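Papain-like protease (Human betacoronavirus 2c EMC/2012, PDB 4RNA) is a cysteine protease that probably cuts the viral polyprotein and, as in related coronavirus enzymes, removes ubiquitin-like modifiers from host proteins. Local coordinates at residues 266-271 against 307-312; 119-124 against 281-286. One frame throughout, in Å; residues are numbered along the deposited sequence.

Contact 1: residues 266-271 against 307-312; sequences VAFNVF and CKVTDV
Cys307 fits its sulfur into a notch between Val270 and Phe268: SG lies 3.7 Å from Val270 CG2, and it meets Phe268 CE2 obliquely at 4.1 Å. A chi1 of 58° puts Phe268 CG between the backbone N and the carbonyl carbon, and CD2 and CE2 are the ring atoms that face Val309 and Cys307. Val309 crosses the Phe268 side chain at about a right angle, with its CG2 4.1 Å from Phe268 CD2. At the root of the same side chain Phe268 CB rests 4.0 Å from Val312 CG2. Trp305 adds to this apolar patch by touching both Phe268 and Val270.

The antiparallel pairs Phe268–Val312 and Val270–Val309 leave one residue over, a beta bulge at which Asn269 faces both Thr310 and Asp311. Asn269 N donates to Asp311 O, Asn269 O accepts from Thr310 N, and Phe271 N donates to Lys308 O. Thr310 CG2 packs 3.9 Å from Phe271 CB.

Asn269 ND2 reaches the anti side of Asp311 OD2 at 3.0 Å in a nearly straight bond (177°), although the amide and carboxylate planes stand 90° apart. Ser249 and Ser169 bind Asp311 OD1, and such neutral partners would be expected to favour the charged carboxylate. The Asn269 amide is oriented by its own bonds, ND2 to Asp311 and Thr121, OD1 to His283.

Contact 2: residues 119-124 against 281-286; sequences IMTLDL and YVHARL
Met120 lays its CB over the centre of the His283 ring, 3.4 Å from the centroid and 15° off the ring normal, a CH-pi contact. Its chain bends at chi3 (73°), which turns CE back over the Arg285 guanidinium, 3.6 Å above the plane and offset toward the rim. Leu124 comes tip to tip from the opposite side, CD2 lying over the centre of the other guanidinium face, 3.6 Å from Arg285 CZ. The flat cation is therefore clamped between two apolar groups, while its edge does the polar work. Arg285 NH2 donates to Met120 O at 2.8 Å, tilted from the guanidinium plane.

A second layer fixes these groups. Arg285 NE gives its proton to His283 NE2 at 2.9 Å, almost straight (170°) and within both planes, so ring and guanidinium are held edge to edge. With NE2 accepting and ND1 bonded to Asn269, the His283 ring is probably neutral with its proton on ND1. Thr121 OG1 stands 3.5 Å from His283 CE1 and is bonded to Ala117 O and Asn269 ND2. A water bonded to Asp123 OD2 is weakly joined to Arg285 NH2, while Asp123 itself is engaged by Arg104 and His142.

Further out, Val103 touches Met120 and Arg285, and Phe294 of strand 290-294 touches the same pair. Leu172 of helix 168-176 packs on Thr121, so helix 115-122 is wedged between that helix and strand 280-287, whose sheet neighbours are strands 267-272 and 290-294.

Contacts 1 and 2 lie about 9 Å apart, centre to centre, and share a border: strand 267-272 pairs with 307-312 on one side and with 281-286 on the other. Val270 N lies 2.8 Å from Val282 O across that second seam. The polar groups of the two contacts join where Asn269 OD1 and His283 ND1 are 2.8 Å apart, and Ala267 CB touches Leu124 CD1 at 3.5 Å. Contact 2 thereby docks helix 115-122 on the sheet that contact 1 knits together. Cys113, seen as S-mercaptocysteine, shortly precedes this helix, in the place of the nucleophile in papain-like proteases, and so is probably the catalytic cysteine. On contact 1, a phosphate, probably from the crystallisation liquor, lies about 4 Å from the Val309 side chain.

Contact 1: residues 266-271 against 307-312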
# COMPACT_ATOMS: atom_id res chain seq x y z
N VAL A 266 -1.28 27.77 7.16
CA VAL A 266 -0.17 28.21 6.31
C VAL A 266 -0.26 27.64 4.90
O VAL A 266 0.41 28.11 3.99
CB VAL A 266 1.22 27.98 6.97
CG1 VAL A 266 1.28 28.67 8.35
CG2 VAL A 266 1.53 26.50 7.05
N ALA A 267 -1.02 26.56 4.72
CA ALA A 267 -1.11 25.90 3.43
C ALA A 267 -2.26 24.90 3.42
O ALA A 267 -2.73 24.50 4.46
CB ALA A 267 0.19 25.14 3.05
N PHE A 268 -2.74 24.53 2.23
CA PHE A 268 -3.80 23.53 2.14
C PHE A 268 -3.79 22.88 0.79
O PHE A 268 -3.31 23.49 -0.19
CB PHE A 268 -5.20 24.13 2.48
CG PHE A 268 -5.60 25.28 1.59
CD1 PHE A 268 -5.19 26.58 1.89
CD2 PHE A 268 -6.34 25.05 0.48
CE1 PHE A 268 -5.54 27.67 1.11
CE2 PHE A 268 -6.72 26.13 -0.32
CZ PHE A 268 -6.33 27.43 -0.01
N ASN A 269 -4.33 21.66 0.68
CA ASN A 269 -4.53 21.11 -0.67
C ASN A 269 -5.93 21.16 -1.15
O ASN A 269 -6.89 21.24 -0.37
CB ASN A 269 -4.03 19.66 -0.76
CG ASN A 269 -2.52 19.58 -0.47
OD1 ASN A 269 -1.76 20.39 -0.98
ND2 ASN A 269 -2.09 18.59 0.36
N VAL A 270 -6.08 21.10 -2.48
CA VAL A 270 -7.42 21.23 -3.02
C VAL A 270 -7.53 20.08 -4.02
O VAL A 270 -6.53 19.73 -4.68
CB VAL A 270 -7.59 22.61 -3.76
CG1 VAL A 270 -8.75 22.58 -4.70
CG2 VAL A 270 -7.75 23.74 -2.75
N PHE A 271 -8.70 19.43 -4.08
CA PHE A 271 -8.95 18.47 -5.15
C PHE A 271 -10.06 19.02 -6.02
O PHE A 271 -11.11 19.37 -5.51
CB PHE A 271 -9.31 17.11 -4.56
CG PHE A 271 -9.57 16.01 -5.59
CD1 PHE A 271 -8.52 15.42 -6.31
CD2 PHE A 271 -10.84 15.55 -5.81
CE1 PHE A 271 -8.76 14.41 -7.22
CE2 PHE A 271 -11.08 14.54 -6.74
CZ PHE A 271 -10.04 13.96 -7.43
N CYS A 307 -13.18 26.74 -3.25
CA CYS A 307 -12.49 25.52 -3.70
C CYS A 307 -12.75 24.37 -2.68
O CYS A 307 -13.14 24.62 -1.53
CB CYS A 307 -10.98 25.79 -3.79
SG CYS A 307 -10.34 26.29 -2.16
N LYS A 308 -12.49 23.15 -3.12
CA LYS A 308 -12.70 21.91 -2.33
C LYS A 308 -11.42 21.48 -1.66
O LYS A 308 -10.54 20.84 -2.26
CB LYS A 308 -13.21 20.82 -3.25
CG LYS A 308 -14.50 21.21 -3.98
CD LYS A 308 -14.71 20.25 -5.13
CE LYS A 308 -16.17 20.17 -5.54
NZ LYS A 308 -16.25 19.10 -6.58
N VAL A 309 -11.37 21.85 -0.40
CA VAL A 309 -10.21 21.65 0.43
C VAL A 309 -10.16 20.20 0.86
O VAL A 309 -11.22 19.59 1.22
CB VAL A 309 -10.33 22.59 1.61
CG1 VAL A 309 -9.31 22.31 2.70
CG2 VAL A 309 -10.23 24.05 1.17
N THR A 310 -8.93 19.69 0.99
CA THR A 310 -8.71 18.34 1.49
C THR A 310 -7.84 18.45 2.73
O THR A 310 -8.38 18.54 3.78
CB THR A 310 -8.09 17.42 0.43
OG1 THR A 310 -6.93 18.02 -0.20
CG2 THR A 310 -9.12 17.02 -0.63
N ASP A 311 -6.52 18.48 2.59
CA ASP A 311 -5.63 18.63 3.78
C ASP A 311 -5.38 20.11 4.12
O ASP A 311 -5.33 20.93 3.27
CB ASP A 311 -4.29 18.02 3.51
CG ASP A 311 -4.40 16.70 2.82
OD1 ASP A 311 -4.89 15.75 3.52
OD2 ASP A 311 -4.00 16.63 1.63
N VAL A 312 -5.16 20.45 5.38
CA VAL A 312 -4.90 21.85 5.75
C VAL A 312 -3.80 21.84 6.75
O VAL A 312 -3.89 21.03 7.67
CB VAL A 312 -6.17 22.54 6.38
CG1 VAL A 312 -5.86 24.00 6.78
CG2 VAL A 312 -7.40 22.50 5.45

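Contact 2: residues 119-124 against 281-286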
# COMPACT_ATOMS: atom_id res chain seq x y z
N ILE A 119 4.41 16.24 -1.82
CA ILE A 119 5.79 16.71 -1.60
C ILE A 119 5.85 18.18 -1.09
O ILE A 119 6.55 18.51 -0.12
CB ILE A 119 6.64 16.52 -2.92
CG1 ILE A 119 6.89 15.02 -3.19
CG2 ILE A 119 7.99 17.25 -2.86
CD1 ILE A 119 7.08 14.78 -4.67
N MET A 120 5.05 19.04 -1.67
CA MET A 120 4.96 20.46 -1.21
C MET A 120 4.40 20.60 0.18
O MET A 120 4.78 21.54 0.83
CB MET A 120 4.06 21.27 -2.17
CG MET A 120 4.76 21.35 -3.50
SD MET A 120 4.01 22.58 -4.61
CE MET A 120 4.59 24.05 -3.78
N THR A 121 3.56 19.64 0.62
CA THR A 121 3.04 19.67 1.97
C THR A 121 4.16 19.18 2.91
O THR A 121 4.43 19.83 3.97
CB THR A 121 1.79 18.78 2.15
OG1 THR A 121 0.73 19.27 1.36
CG2 THR A 121 1.29 18.78 3.65
N LEU A 122 4.83 18.07 2.54
CA LEU A 122 5.91 17.53 3.45
C LEU A 122 7.04 18.53 3.57
O LEU A 122 7.70 18.64 4.57
CB LEU A 122 6.54 16.21 2.89
CG LEU A 122 5.63 14.96 2.86
CD1 LEU A 122 6.34 13.89 2.00
CD2 LEU A 122 5.41 14.52 4.34
N ASP A 123 7.31 19.28 2.51
CA ASP A 123 8.32 20.33 2.55
C ASP A 123 8.10 21.45 3.61
O ASP A 123 9.05 22.17 3.94
CB ASP A 123 8.51 20.98 1.16
CG ASP A 123 9.40 20.11 0.20
OD1 ASP A 123 10.12 19.22 0.69
OD2 ASP A 123 9.36 20.37 -1.05
N LEU A 124 6.88 21.58 4.17
CA LEU A 124 6.59 22.65 5.10
C LEU A 124 6.77 22.11 6.50
O LEU A 124 6.67 22.86 7.43
CB LEU A 124 5.15 23.15 4.97
CG LEU A 124 5.00 23.87 3.59
CD1 LEU A 124 3.54 24.29 3.33
CD2 LEU A 124 5.95 25.05 3.55
N TYR A 281 -5.20 17.64 -8.33
CA TYR A 281 -4.80 18.20 -7.04
C TYR A 281 -4.06 19.50 -7.25
O TYR A 281 -3.29 19.61 -8.19
CB TYR A 281 -3.88 17.24 -6.23
CG TYR A 281 -4.61 16.07 -5.59
CD1 TYR A 281 -5.15 16.19 -4.31
CD2 TYR A 281 -4.74 14.87 -6.25
CE1 TYR A 281 -5.79 15.12 -3.69
CE2 TYR A 281 -5.39 13.80 -5.67
CZ TYR A 281 -5.92 13.93 -4.38
OH TYR A 281 -6.58 12.89 -3.76
N VAL A 282 -4.26 20.46 -6.35
CA VAL A 282 -3.54 21.71 -6.37
C VAL A 282 -3.06 22.01 -4.96
O VAL A 282 -3.81 21.83 -3.96
CB VAL A 282 -4.47 22.83 -6.92
CG1 VAL A 282 -3.75 24.19 -7.01
CG2 VAL A 282 -5.01 22.43 -8.29
N HIS A 283 -1.82 22.47 -4.84
CA HIS A 283 -1.27 22.78 -3.52
C HIS A 283 -1.30 24.29 -3.35
O HIS A 283 -0.89 25.01 -4.27
CB HIS A 283 0.17 22.29 -3.39
CG HIS A 283 0.81 22.64 -2.04
ND1 HIS A 283 0.51 22.00 -0.95
CD2 HIS A 283 1.73 23.62 -1.69
CE1 HIS A 283 1.20 22.47 0.11
NE2 HIS A 283 1.97 23.49 -0.33
N ALA A 284 -1.75 24.78 -2.19
CA ALA A 284 -1.89 26.22 -1.98
C ALA A 284 -1.06 26.63 -0.78
O ALA A 284 -0.99 25.91 0.26
CB ALA A 284 -3.37 26.64 -1.82
N ARG A 285 -0.39 27.77 -0.91
CA ARG A 285 0.32 28.35 0.27
C ARG A 285 -0.11 29.78 0.54
O ARG A 285 -0.49 30.47 -0.40
CB ARG A 285 1.82 28.34 0.05
CG ARG A 285 2.32 26.99 -0.43
CD ARG A 285 3.63 26.79 0.18
NE ARG A 285 4.11 25.43 -0.00
CZ ARG A 285 5.41 25.16 -0.01
NH1 ARG A 285 6.26 26.18 0.08
NH2 ARG A 285 5.86 23.92 -0.15
N LEU A 286 -0.04 30.19 1.80
CA LEU A 286 -0.39 31.55 2.18
C LEU A 286 0.85 32.36 2.44
O LEU A 286 1.57 32.15 3.43
CB LEU A 286 -1.20 31.57 3.46
CG LEU A 286 -2.59 30.87 3.52
CD1 LEU A 286 -3.52 31.74 4.34
CD2 LEU A 286 -3.24 30.50 2.20
O HOH W 1 7.94 22.78 -2.04